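Long-range contacts in type IV pilus assembly protein PilF (Pseudomonas aeruginosa, PDB 2HO1), which is required for outer-membrane localization of the secretin PilQ and its assembly into dodecamers, and so is essential for type IV pili and twitching motility: residues 38-43 against 60-65; 55-60 against 75-80; 92-97 against 109-114. All blocks are in the same frame, centred on the assembly; numbering follows the deposited sequence.

Overall arrangement
The three contacts lie within the first five helices of an all-helical chain built of tetratricopeptide repeats. Contact 1 pairs helix 33-49 with helix 57-66, contact 2 joins helix 57-66 to helix 71-83, and contact 3 joins helix 87-100 to helix 105-117. Contacts 1 and 2 share Leu60 and interleave along the sequence, their centres about 8 Å apart. Contact 3 comes later, its centre about 13 Å from that of contact 2 and about 18 Å from that of contact 1. Contacts 2 and 3 touch, for instance where Ala78 packs on Glu93. Such helix-on-neighbour packing builds the TPR superhelix; TPR1-TPR4 form the minimal region required for secretin assembly.

Contact 1. Residues 38-43 against 60-65; sequences DAYIQL and LRKALE
Tyr40 of helix 33-49 lays its ring against Lys62 of helix 57-66, where the two short segments run antiparallel at 159° with their axes 8.0 Å apart. At its root, Tyr40 CB meets the methyl of Ala63, CB to CB 3.9 Å; so small a side chain suits a place where the helices come this close. With CG anti to the carbonyl carbon (chi1 -79°), the ring swings out so that one face receives the lysine chain. Lys62 CB stands over its centre, 3.9 Å from the Tyr40 ring centroid and 8° off the normal, a CH-pi contact, with Tyr40 CG and CD2 each 4.0 Å from it. Farther out, Tyr40 CE1 lies 3.5 Å from Lys62 CD, and the same methylene borders CZ and OH. Extended beyond CG, the lysine thus offers methylenes to the ring while keeping its amine at an exposed site. Beside the tyrosine, the buried Ile41 presses CG1 on Ala63 CB at 3.7 Å, and Leu60 CD2 reaches Ile41 CA at 3.9 Å. No hydrogen bond crosses. Both segments belong to the region assigned to TPR 1; Leu43 packs on Pro59 beside them, while Leu60 and Leu64 also touch helix 71-83.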
ATOM      1  N   ASP A  38     -15.411  22.278 -16.135  1.00 42.83           N
ATOM      2  CA  ASP A  38     -14.785  22.518 -14.834  1.00 42.48           C
ATOM      3  C   ASP A  38     -15.618  23.450 -13.950  1.00 43.20           C
ATOM      4  O   ASP A  38     -15.718  23.257 -12.726  1.00 42.57           O
ATOM      5  CB  ASP A  38     -13.394  23.115 -15.021  1.00 43.31           C
ATOM      6  CG  ASP A  38     -12.376  22.094 -15.487  1.00 46.20           C
ATOM      7  OD1 ASP A  38     -12.761  20.937 -15.775  1.00 46.92           O
ATOM      8  OD2 ASP A  38     -11.182  22.454 -15.558  1.00 47.09           O
ATOM      9  N   ALA A  39     -16.190  24.478 -14.579  1.00 42.40           N
ATOM     10  CA  ALA A  39     -17.026  25.450 -13.890  1.00 40.74           C
ATOM     11  C   ALA A  39     -18.258  24.750 -13.269  1.00 38.72           C
ATOM     12  O   ALA A  39     -18.576  24.943 -12.092  1.00 36.78           O
ATOM     13  CB  ALA A  39     -17.464  26.538 -14.881  1.00 41.52           C
ATOM     14  N   TYR A  40     -18.943  23.958 -14.081  1.00 38.01           N
ATOM     15  CA  TYR A  40     -20.108  23.196 -13.636  1.00 38.33           C
ATOM     16  C   TYR A  40     -19.744  22.240 -12.501  1.00 39.04           C
ATOM     17  O   TYR A  40     -20.522  22.081 -11.527  1.00 37.51           O
ATOM     18  CB  TYR A  40     -20.686  22.399 -14.797  1.00 42.31           C
ATOM     19  CG  TYR A  40     -21.524  23.235 -15.709  1.00 44.32           C
ATOM     20  CD1 TYR A  40     -22.535  24.034 -15.190  1.00 45.94           C
ATOM     21  CD2 TYR A  40     -21.295  23.257 -17.088  1.00 45.19           C
ATOM     22  CE1 TYR A  40     -23.296  24.840 -16.008  1.00 47.41           C
ATOM     23  CE2 TYR A  40     -22.052  24.058 -17.918  1.00 48.13           C
ATOM     24  CZ  TYR A  40     -23.055  24.854 -17.369  1.00 48.48           C
ATOM     25  OH  TYR A  40     -23.818  25.673 -18.171  1.00 50.90           O
ATOM     26  N   ILE A  41     -18.568  21.604 -12.607  1.00 37.51           N
ATOM     27  CA  ILE A  41     -18.141  20.704 -11.540  1.00 37.69           C
ATOM     28  C   ILE A  41     -17.966  21.518 -10.252  1.00 38.03           C
ATOM     29  O   ILE A  41     -18.356  21.064  -9.161  1.00 37.78           O
ATOM     30  CB  ILE A  41     -16.830  19.966 -11.910  1.00 37.94           C
ATOM     31  CG1 ILE A  41     -17.122  18.970 -13.041  1.00 35.16           C
ATOM     32  CG2 ILE A  41     -16.259  19.224 -10.692  1.00 37.20           C
ATOM     33  CD1 ILE A  41     -15.888  18.442 -13.711  1.00 34.99           C
ATOM     34  N   GLN A  42     -17.424  22.735 -10.365  1.00 35.42           N
ATOM     35  CA  GLN A  42     -17.238  23.557  -9.171  1.00 37.17           C
ATOM     36  C   GLN A  42     -18.586  23.983  -8.580  1.00 35.83           C
ATOM     37  O   GLN A  42     -18.748  24.019  -7.359  1.00 35.13           O
ATOM     38  CB  GLN A  42     -16.424  24.816  -9.490  1.00 39.50           C
ATOM     39  CG  GLN A  42     -14.953  24.575  -9.778  1.00 42.34           C
ATOM     40  CD  GLN A  42     -14.240  23.956  -8.605  1.00 45.72           C
ATOM     41  OE1 GLN A  42     -14.124  24.564  -7.545  1.00 49.64           O
ATOM     42  NE2 GLN A  42     -13.755  22.737  -8.785  1.00 47.46           N
ATOM     43  N   LEU A  43     -19.532  24.316  -9.458  1.00 35.94           N
ATOM     44  CA  LEU A  43     -20.863  24.742  -9.044  1.00 36.55           C
ATOM     45  C   LEU A  43     -21.505  23.590  -8.272  1.00 36.93           C
ATOM     46  O   LEU A  43     -22.056  23.788  -7.195  1.00 39.52           O
ATOM     47  CB  LEU A  43     -21.706  25.102 -10.273  1.00 35.15           C
ATOM     48  CG  LEU A  43     -23.114  25.651  -9.983  1.00 38.53           C
ATOM     49  CD1 LEU A  43     -23.079  26.768  -8.945  1.00 38.92           C
ATOM     50  CD2 LEU A  43     -23.714  26.157 -11.272  1.00 39.22           C
ATOM     51  N   LEU A  60     -23.747  19.010 -12.311  1.00 40.72           N
ATOM     52  CA  LEU A  60     -22.910  17.850 -12.602  1.00 39.43           C
ATOM     53  C   LEU A  60     -23.363  17.080 -13.851  1.00 40.75           C
ATOM     54  O   LEU A  60     -22.539  16.538 -14.576  1.00 39.99           O
ATOM     55  CB  LEU A  60     -22.824  16.933 -11.364  1.00 36.04           C
ATOM     56  CG  LEU A  60     -22.216  17.613 -10.118  1.00 32.70           C
ATOM     57  CD1 LEU A  60     -22.309  16.670  -8.944  1.00 31.71           C
ATOM     58  CD2 LEU A  60     -20.742  18.014 -10.368  1.00 32.29           C
ATOM     59  N   ARG A  61     -24.657  17.041 -14.140  1.00 43.46           N
ATOM     60  CA  ARG A  61     -25.054  16.327 -15.349  1.00 46.46           C
ATOM     61  C   ARG A  61     -24.631  17.160 -16.546  1.00 46.14           C
ATOM     62  O   ARG A  61     -24.298  16.606 -17.600  1.00 45.65           O
ATOM     63  CB  ARG A  61     -26.559  16.079 -15.401  1.00 49.62           C
ATOM     64  CG  ARG A  61     -27.152  15.503 -14.138  1.00 55.12           C
ATOM     65  CD  ARG A  61     -27.182  13.971 -14.032  1.00 58.85           C
ATOM     66  NE  ARG A  61     -28.116  13.620 -12.951  1.00 61.98           N
ATOM     67  CZ  ARG A  61     -28.314  12.411 -12.436  1.00 62.38           C
ATOM     68  NH1 ARG A  61     -27.631  11.361 -12.868  1.00 62.88           N
ATOM     69  NH2 ARG A  61     -29.204  12.264 -11.462  1.00 63.59           N
ATOM     70  N   LYS A  62     -24.632  18.489 -16.394  1.00 45.67           N
ATOM     71  CA  LYS A  62     -24.216  19.360 -17.498  1.00 44.88           C
ATOM     72  C   LYS A  62     -22.747  19.097 -17.775  1.00 43.87           C
ATOM     73  O   LYS A  62     -22.341  18.934 -18.919  1.00 43.17           O
ATOM     74  CB  LYS A  62     -24.421  20.843 -17.162  1.00 46.18           C
ATOM     75  CG  LYS A  62     -25.873  21.285 -17.137  1.00 49.77           C
ATOM     76  CD  LYS A  62     -25.998  22.793 -16.873  1.00 51.53           C
ATOM     77  CE  LYS A  62     -27.464  23.218 -16.738  1.00 53.39           C
ATOM     78  NZ  LYS A  62     -27.611  24.661 -16.328  1.00 54.31           N
ATOM     79  N   ALA A  63     -21.943  19.054 -16.721  1.00 44.16           N
ATOM     80  CA  ALA A  63     -20.524  18.760 -16.897  1.00 44.58           C
ATOM     81  C   ALA A  63     -20.371  17.445 -17.660  1.00 44.58           C
ATOM     82  O   ALA A  63     -19.559  17.342 -18.587  1.00 43.54           O
ATOM     83  CB  ALA A  63     -19.840  18.652 -15.570  1.00 42.37           C
ATOM     84  N   LEU A  64     -21.153  16.444 -17.265  1.00 43.05           N
ATOM     85  CA  LEU A  64     -21.099  15.142 -17.912  1.00 44.66           C
ATOM     86  C   LEU A  64     -21.651  15.129 -19.344  1.00 46.01           C
ATOM     87  O   LEU A  64     -21.224  14.311 -20.153  1.00 45.73           O
ATOM     88  CB  LEU A  64     -21.815  14.089 -17.044  1.00 43.36           C
ATOM     89  CG  LEU A  64     -20.993  13.657 -15.814  1.00 43.17           C
ATOM     90  CD1 LEU A  64     -21.850  12.807 -14.863  1.00 42.42           C
ATOM     91  CD2 LEU A  64     -19.743  12.898 -16.275  1.00 39.84           C
ATOM     92  N   GLU A  65     -22.597  16.019 -19.661  1.00 46.89           N
ATOM     93  CA  GLU A  65     -23.134  16.072 -21.018  1.00 47.86           C
ATOM     94  C   GLU A  65     -22.036  16.612 -21.952  1.00 49.43           C
ATOM     95  O   GLU A  65     -21.966  16.243 -23.120  1.00 51.54           O
ATOM     96  CB  GLU A  65     -24.377  16.950 -21.073  1.00 45.18           C
TER

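Contact 2. Residues 55-60 against 75-80; sequences QAKVPL and AALAVV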
ATOM      1  N   GLN A  55     -29.614  19.410  -5.291  1.00 46.96           N
ATOM      2  CA  GLN A  55     -29.399  20.457  -6.319  1.00 45.46           C
ATOM      3  C   GLN A  55     -28.084  20.323  -7.078  1.00 42.87           C
ATOM      4  O   GLN A  55     -27.961  20.819  -8.192  1.00 41.11           O
ATOM      5  CB  GLN A  55     -29.409  21.851  -5.701  1.00 49.34           C
ATOM      6  CG  GLN A  55     -30.768  22.362  -5.318  1.00 57.95           C
ATOM      7  CD  GLN A  55     -30.672  23.490  -4.301  1.00 61.43           C
ATOM      8  OE1 GLN A  55     -30.093  24.546  -4.585  1.00 61.76           O
ATOM      9  NE2 GLN A  55     -31.230  23.262  -3.098  1.00 62.40           N
ATOM     10  N   ALA A  56     -27.103  19.688  -6.441  1.00 39.52           N
ATOM     11  CA  ALA A  56     -25.781  19.470  -7.015  1.00 36.87           C
ATOM     12  C   ALA A  56     -25.828  18.687  -8.327  1.00 37.19           C
ATOM     13  O   ALA A  56     -24.959  18.838  -9.173  1.00 36.54           O
ATOM     14  CB  ALA A  56     -24.890  18.730  -5.987  1.00 34.45           C
ATOM     15  N   LYS A  57     -26.848  17.847  -8.503  1.00 37.39           N
ATOM     16  CA  LYS A  57     -26.972  17.044  -9.723  1.00 39.03           C
ATOM     17  C   LYS A  57     -27.119  17.787 -11.049  1.00 40.71           C
ATOM     18  O   LYS A  57     -26.563  17.349 -12.076  1.00 41.64           O
ATOM     19  CB  LYS A  57     -28.150  16.068  -9.602  1.00 38.97           C
ATOM     20  CG  LYS A  57     -27.990  14.975  -8.560  1.00 39.99           C
ATOM     21  CD  LYS A  57     -29.297  14.179  -8.481  1.00 42.73           C
ATOM     22  CE  LYS A  57     -29.248  13.018  -7.510  1.00 44.12           C
ATOM     23  NZ  LYS A  57     -30.589  12.323  -7.476  1.00 48.21           N
ATOM     24  N   VAL A  58     -27.874  18.887 -11.052  1.00 42.08           N
ATOM     25  CA  VAL A  58     -28.098  19.655 -12.286  1.00 41.58           C
ATOM     26  C   VAL A  58     -26.781  20.040 -12.945  1.00 40.35           C
ATOM     27  O   VAL A  58     -26.525  19.657 -14.086  1.00 41.71           O
ATOM     28  CB  VAL A  58     -28.946  20.938 -12.016  1.00 42.86           C
ATOM     29  CG1 VAL A  58     -29.123  21.740 -13.312  1.00 42.57           C
ATOM     30  CG2 VAL A  58     -30.310  20.545 -11.439  1.00 43.69           C
ATOM     31  N   PRO A  59     -25.939  20.811 -12.238  1.00 39.91           N
ATOM     32  CA  PRO A  59     -24.632  21.249 -12.741  1.00 39.43           C
ATOM     33  C   PRO A  59     -23.756  20.048 -13.144  1.00 41.08           C
ATOM     34  O   PRO A  59     -23.092  20.059 -14.194  1.00 42.06           O
ATOM     35  CB  PRO A  59     -24.013  21.982 -11.547  1.00 39.19           C
ATOM     36  CG  PRO A  59     -25.182  22.435 -10.739  1.00 41.36           C
ATOM     37  CD  PRO A  59     -26.194  21.333 -10.879  1.00 38.49           C
ATOM     38  N   LEU A  60     -23.747  19.010 -12.311  1.00 40.72           N
ATOM     39  CA  LEU A  60     -22.910  17.850 -12.602  1.00 39.43           C
ATOM     40  C   LEU A  60     -23.363  17.080 -13.851  1.00 40.75           C
ATOM     41  O   LEU A  60     -22.539  16.538 -14.576  1.00 39.99           O
ATOM     42  CB  LEU A  60     -22.824  16.933 -11.364  1.00 36.04           C
ATOM     43  CG  LEU A  60     -22.216  17.613 -10.118  1.00 32.70           C
ATOM     44  CD1 LEU A  60     -22.309  16.670  -8.944  1.00 31.71           C
ATOM     45  CD2 LEU A  60     -20.742  18.014 -10.368  1.00 32.29           C
ATOM     46  N   ALA A  75     -16.928  11.575 -10.002  1.00 31.57           N
ATOM     47  CA  ALA A  75     -16.562  11.545  -8.584  1.00 30.26           C
ATOM     48  C   ALA A  75     -17.457  12.413  -7.700  1.00 30.71           C
ATOM     49  O   ALA A  75     -17.827  12.024  -6.593  1.00 32.30           O
ATOM     50  CB  ALA A  75     -15.096  11.959  -8.422  1.00 32.27           C
ATOM     51  N   ALA A  76     -17.793  13.607  -8.174  1.00 30.89           N
ATOM     52  CA  ALA A  76     -18.662  14.496  -7.420  1.00 29.25           C
ATOM     53  C   ALA A  76     -20.071  13.898  -7.348  1.00 29.79           C
ATOM     54  O   ALA A  76     -20.719  13.921  -6.298  1.00 29.90           O
ATOM     55  CB  ALA A  76     -18.702  15.881  -8.097  1.00 29.65           C
ATOM     56  N   LEU A  77     -20.557  13.384  -8.471  1.00 29.08           N
ATOM     57  CA  LEU A  77     -21.883  12.765  -8.492  1.00 31.34           C
ATOM     58  C   LEU A  77     -21.885  11.591  -7.495  1.00 30.92           C
ATOM     59  O   LEU A  77     -22.865  11.370  -6.799  1.00 32.02           O
ATOM     60  CB  LEU A  77     -22.215  12.301  -9.911  1.00 33.34           C
ATOM     61  CG  LEU A  77     -23.664  11.931 -10.261  1.00 37.25           C
ATOM     62  CD1 LEU A  77     -24.640  13.070  -9.903  1.00 35.44           C
ATOM     63  CD2 LEU A  77     -23.711  11.645 -11.769  1.00 37.71           C
ATOM     64  N   ALA A  78     -20.769  10.856  -7.424  1.00 31.05           N
ATOM     65  CA  ALA A  78     -20.606   9.762  -6.482  1.00 29.44           C
ATOM     66  C   ALA A  78     -20.840  10.179  -5.035  1.00 30.33           C
ATOM     67  O   ALA A  78     -21.480   9.451  -4.282  1.00 29.09           O
ATOM     68  CB  ALA A  78     -19.242   9.112  -6.641  1.00 29.25           C
ATOM     69  N   VAL A  79     -20.339  11.351  -4.639  0.50 28.66           N
ATOM     70  CA  VAL A  79     -20.569  11.762  -3.264  0.50 27.53           C
ATOM     71  C   VAL A  79     -21.994  12.301  -3.115  0.50 27.82           C
ATOM     72  O   VAL A  79     -22.536  12.322  -2.009  0.50 27.81           O
ATOM     73  CB  VAL A  79     -19.543  12.817  -2.785  0.50 28.62           C
ATOM     74  CG1 VAL A  79     -18.124  12.390  -3.176  0.50 21.88           C
ATOM     75  CG2 VAL A  79     -19.896  14.164  -3.334  0.50 28.32           C
ATOM     76  N   VAL A  80     -22.598  12.746  -4.216  1.00 27.42           N
ATOM     77  CA  VAL A  80     -23.977  13.233  -4.139  1.00 29.24           C
ATOM     78  C   VAL A  80     -24.782  11.990  -3.719  1.00 29.07           C
ATOM     79  O   VAL A  80     -25.484  12.022  -2.725  1.00 31.99           O
ATOM     80  CB  VAL A  80     -24.553  13.751  -5.478  1.00 29.09           C
ATOM     81  CG1 VAL A  80     -26.094  13.885  -5.351  1.00 29.03           C
ATOM     82  CG2 VAL A  80     -23.946  15.130  -5.842  1.00 28.55           C
TER
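No flat side-chain group takes part where Leu60 and Ala56 meet Ala76, Leu77 and Val80: there are no faces or edges to cover, and apart from one backbone N, methyls and methylenes do the touching. Leu60 points toward helix 71-83 and sets both methyls against Ala76 CB, CD2 at 3.7 Å, a partner small enough to admit the leucine close to the helix backbone. Leu60 CD1 also reaches Leu77 N and Val80 CG2, each at 3.8 Å. Val80 is forked in turn. Its CG1 stands anti to the backbone N (chi1 165°), leaving CG2 anti to the carbonyl carbon, and the two methyls serve different neighbours: CG2 also packs on Ala56 CB at 3.7 Å, whereas CG1 faces Lys57. A beta-branched residue is apt here because both methyls sit rigidly near the main chain. Lys57, extended beyond CG, crosses Val80 at a slant, with Lys57 CG 3.9 Å from Val80 CG1 and its CE equally near that methyl. The same Lys57 CG lies 4.1 Å from Leu77 CD1, the two side chains crossing at about a right angle. The Lys57 amine extends beyond this apolar patch, with long, weak ion pairs to Glu54 and Glu84. Besides helix 57-66, helix 71-83 packs on others: Ala76 touches Leu45 of helix 33-49, Ala78 touches Tyr94 of helix 87-100, and Ala75 meets Val107 of helix 105-117. Such packing of successive helices is characteristic of a TPR array; segment 55-60 lies in the region assigned to TPR 1.

Contact 3. Residues 92-97 against 109-114; sequences EEYRKA and NNYGGF
Tyr94 and Tyr111 grip each other chiefly through CH-pi contacts, each giving a carbon to the other's face. Tyr111 CA stands over the centre of the Tyr94 ring, 3.8 Å from the centroid and 7° off the normal; in return Tyr94 CB lies off-centre over the Tyr111 ring, 3.7 Å from its centroid, because Tyr111 CG, anti to the backbone N (chi1 -175°), carries the ring out beside it. As aromatic pairs, the interactions are looser. The Tyr94 and Tyr111 rings are near parallel (23°) but shifted well off each other, with centroids 5.0 Å apart, and Phe114 meets Tyr94 obliquely, Tyr94 CE2 being 3.6 Å from Phe114 CB. Phe114 CD2 also lies in plane at the Tyr111 ring edge, closing an aromatic cluster. The polar contact differs: Tyr111 OH sits above one face of the Arg95 guanidinium, 3.1 Å from CZ, without a hydrogen bond. Both lean instead on Asp91, which forms a salt bridge to Arg95 NE and a hydrogen bond with Tyr111 OH. Tyr94 OH is hydrogen-bonded to Gln82 OE1. Large flat residues suit this pair, whose short segments approach to 10.4 Å between axes, and tyrosine lets a buried ring end in a hydroxyl that has a polar partner. Apolar packing therefore supplies much of this join between the regions assigned to TPR 2 and TPR 3, while Asp91, with a long, weak ion pair to Glu123, would partly balance Arg95, which lies close to Arg120 and Arg127.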
ATOM      1  N   GLU A  92     -21.294   2.853  -8.495  1.00 30.65           N
ATOM      2  CA  GLU A  92     -21.178   2.913  -9.951  1.00 32.39           C
ATOM      3  C   GLU A  92     -20.475   4.212 -10.428  1.00 32.82           C
ATOM      4  O   GLU A  92     -19.730   4.207 -11.420  1.00 32.64           O
ATOM      5  CB  GLU A  92     -22.562   2.849 -10.578  1.00 34.01           C
ATOM      6  CG  GLU A  92     -22.563   2.892 -12.090  1.00 36.07           C
ATOM      7  CD  GLU A  92     -23.971   2.777 -12.626  1.00 41.04           C
ATOM      8  OE1 GLU A  92     -24.651   3.803 -12.775  1.00 44.43           O
ATOM      9  OE2 GLU A  92     -24.408   1.641 -12.864  1.00 49.90           O
ATOM     10  N   GLU A  93     -20.739   5.319  -9.749  1.00 30.18           N
ATOM     11  CA  GLU A  93     -20.119   6.572 -10.150  1.00 31.26           C
ATOM     12  C   GLU A  93     -18.645   6.597  -9.740  1.00 32.67           C
ATOM     13  O   GLU A  93     -17.817   7.139 -10.454  1.00 32.96           O
ATOM     14  CB  GLU A  93     -20.867   7.750  -9.553  1.00 33.40           C
ATOM     15  CG  GLU A  93     -22.183   8.087 -10.274  1.00 34.33           C
ATOM     16  CD  GLU A  93     -21.994   8.346 -11.768  1.00 38.86           C
ATOM     17  OE1 GLU A  93     -21.074   9.111 -12.152  1.00 38.99           O
ATOM     18  OE2 GLU A  93     -22.778   7.795 -12.568  1.00 38.80           O
ATOM     19  N   TYR A  94     -18.330   6.043  -8.570  1.00 32.29           N
ATOM     20  CA  TYR A  94     -16.944   5.939  -8.144  1.00 31.89           C
ATOM     21  C   TYR A  94     -16.149   5.105  -9.138  1.00 33.78           C
ATOM     22  O   TYR A  94     -15.023   5.449  -9.483  1.00 35.16           O
ATOM     23  CB  TYR A  94     -16.846   5.350  -6.737  1.00 30.32           C
ATOM     24  CG  TYR A  94     -16.875   6.382  -5.630  1.00 28.73           C
ATOM     25  CD1 TYR A  94     -16.027   7.479  -5.654  1.00 27.28           C
ATOM     26  CD2 TYR A  94     -17.749   6.256  -4.560  1.00 26.81           C
ATOM     27  CE1 TYR A  94     -16.050   8.421  -4.647  1.00 27.52           C
ATOM     28  CE2 TYR A  94     -17.778   7.193  -3.549  1.00 26.91           C
ATOM     29  CZ  TYR A  94     -16.926   8.274  -3.596  1.00 29.21           C
ATOM     30  OH  TYR A  94     -16.952   9.207  -2.591  1.00 28.56           O
ATOM     31  N   ARG A  95     -16.741   4.021  -9.625  1.00 34.55           N
ATOM     32  CA  ARG A  95     -16.054   3.183 -10.592  1.00 36.24           C
ATOM     33  C   ARG A  95     -15.895   3.865 -11.941  1.00 35.23           C
ATOM     34  O   ARG A  95     -14.874   3.690 -12.595  1.00 35.59           O
ATOM     35  CB  ARG A  95     -16.765   1.835 -10.754  1.00 35.39           C
ATOM     36  CG  ARG A  95     -16.643   0.950  -9.540  1.00 36.33           C
ATOM     37  CD  ARG A  95     -17.225  -0.394  -9.878  1.00 39.08           C
ATOM     38  NE  ARG A  95     -17.555  -1.236  -8.742  1.00 43.35           N
ATOM     39  CZ  ARG A  95     -16.679  -1.920  -8.004  1.00 46.54           C
ATOM     40  NH1 ARG A  95     -15.369  -1.855  -8.263  1.00 47.65           N
ATOM     41  NH2 ARG A  95     -17.123  -2.721  -7.035  1.00 44.08           N
ATOM     42  N   LYS A  96     -16.892   4.639 -12.367  1.00 34.36           N
ATOM     43  CA  LYS A  96     -16.775   5.333 -13.645  1.00 33.13           C
ATOM     44  C   LYS A  96     -15.687   6.397 -13.550  1.00 34.56           C
ATOM     45  O   LYS A  96     -14.973   6.634 -14.505  1.00 34.14           O
ATOM     46  CB  LYS A  96     -18.096   5.999 -14.067  1.00 35.07           C
ATOM     47  CG  LYS A  96     -19.208   4.994 -14.450  1.00 36.17           C
ATOM     48  CD  LYS A  96     -20.441   5.724 -14.952  1.00 38.08           C
ATOM     49  CE  LYS A  96     -21.532   4.755 -15.376  1.00 39.90           C
ATOM     50  NZ  LYS A  96     -22.714   5.520 -15.881  1.00 41.26           N
ATOM     51  N   ALA A  97     -15.582   7.040 -12.394  1.00 34.22           N
ATOM     52  CA  ALA A  97     -14.578   8.069 -12.162  1.00 34.29           C
ATOM     53  C   ALA A  97     -13.167   7.451 -12.271  1.00 35.72           C
ATOM     54  O   ALA A  97     -12.275   8.036 -12.871  1.00 37.84           O
ATOM     55  CB  ALA A  97     -14.794   8.667 -10.797  1.00 29.94           C
ATOM     56  N   ASN A 109      -9.177   7.716  -2.653  1.00 24.07           N
ATOM     57  CA  ASN A 109      -9.352   7.884  -1.217  1.00 26.11           C
ATOM     58  C   ASN A 109     -10.824   8.096  -0.854  1.00 28.34           C
ATOM     59  O   ASN A 109     -11.284   7.535   0.113  1.00 28.51           O
ATOM     60  CB  ASN A 109      -8.484   9.039  -0.686  1.00 25.93           C
ATOM     61  CG  ASN A 109      -8.606   9.204   0.823  1.00 28.20           C
ATOM     62  OD1 ASN A 109      -8.376   8.265   1.592  1.00 28.33           O
ATOM     63  ND2 ASN A 109      -8.963  10.390   1.252  1.00 26.51           N
ATOM     64  N   ASN A 110     -11.553   8.901  -1.637  1.00 29.75           N
ATOM     65  CA  ASN A 110     -12.970   9.115  -1.389  1.00 29.42           C
ATOM     66  C   ASN A 110     -13.722   7.770  -1.529  1.00 31.16           C
ATOM     67  O   ASN A 110     -14.609   7.460  -0.727  1.00 30.67           O
ATOM     68  CB  ASN A 110     -13.549  10.116  -2.389  1.00 30.10           C
ATOM     69  CG  ASN A 110     -13.096  11.568  -2.112  1.00 32.68           C
ATOM     70  OD1 ASN A 110     -12.611  11.873  -1.036  1.00 35.83           O
ATOM     71  ND2 ASN A 110     -13.272  12.447  -3.082  1.00 34.30           N
ATOM     72  N   TYR A 111     -13.381   6.991  -2.554  1.00 29.44           N
ATOM     73  CA  TYR A 111     -14.027   5.703  -2.758  1.00 31.28           C
ATOM     74  C   TYR A 111     -13.701   4.718  -1.610  1.00 32.32           C
ATOM     75  O   TYR A 111     -14.602   4.041  -1.075  1.00 32.75           O
ATOM     76  CB  TYR A 111     -13.645   5.135  -4.138  1.00 31.26           C
ATOM     77  CG  TYR A 111     -14.360   3.832  -4.550  1.00 32.07           C
ATOM     78  CD1 TYR A 111     -15.664   3.532  -4.099  1.00 31.91           C
ATOM     79  CD2 TYR A 111     -13.754   2.941  -5.445  1.00 30.30           C
ATOM     80  CE1 TYR A 111     -16.333   2.374  -4.542  1.00 28.05           C
ATOM     81  CE2 TYR A 111     -14.413   1.790  -5.897  1.00 30.48           C
ATOM     82  CZ  TYR A 111     -15.706   1.510  -5.436  1.00 30.77           C
ATOM     83  OH  TYR A 111     -16.314   0.325  -5.826  1.00 30.07           O
ATOM     84  N   GLY A 112     -12.433   4.642  -1.209  1.00 28.96           N
ATOM     85  CA  GLY A 112     -12.087   3.762  -0.106  1.00 29.91           C
ATOM     86  C   GLY A 112     -12.784   4.170   1.183  1.00 30.88           C
ATOM     87  O   GLY A 112     -13.127   3.311   2.048  1.00 27.89           O
ATOM     88  N   GLY A 113     -12.987   5.482   1.327  1.00 30.56           N
ATOM     89  CA  GLY A 113     -13.696   5.993   2.499  1.00 32.44           C
ATOM     90  C   GLY A 113     -15.152   5.484   2.413  1.00 34.48           C
ATOM     91  O   GLY A 113     -15.746   5.052   3.407  1.00 33.12           O
ATOM     92  N   PHE A 114     -15.708   5.525   1.205  1.00 34.91           N
ATOM     93  CA  PHE A 114     -17.090   5.062   0.946  1.00 35.27           C
ATOM     94  C   PHE A 114     -17.152   3.562   1.285  1.00 34.94           C
ATOM     95  O   PHE A 114     -18.040   3.108   2.033  1.00 36.98           O
ATOM     96  CB  PHE A 114     -17.450   5.282  -0.531  1.00 31.55           C
ATOM     97  CG  PHE A 114     -18.701   4.550  -0.972  1.00 34.83           C
ATOM     98  CD1 PHE A 114     -19.960   4.932  -0.494  1.00 34.51           C
ATOM     99  CD2 PHE A 114     -18.616   3.458  -1.832  1.00 31.66           C
ATOM    100  CE1 PHE A 114     -21.127   4.231  -0.875  1.00 33.46           C
ATOM    101  CE2 PHE A 114     -19.756   2.752  -2.214  1.00 32.68           C
ATOM    102  CZ  PHE A 114     -21.019   3.141  -1.736  1.00 31.15           C
TER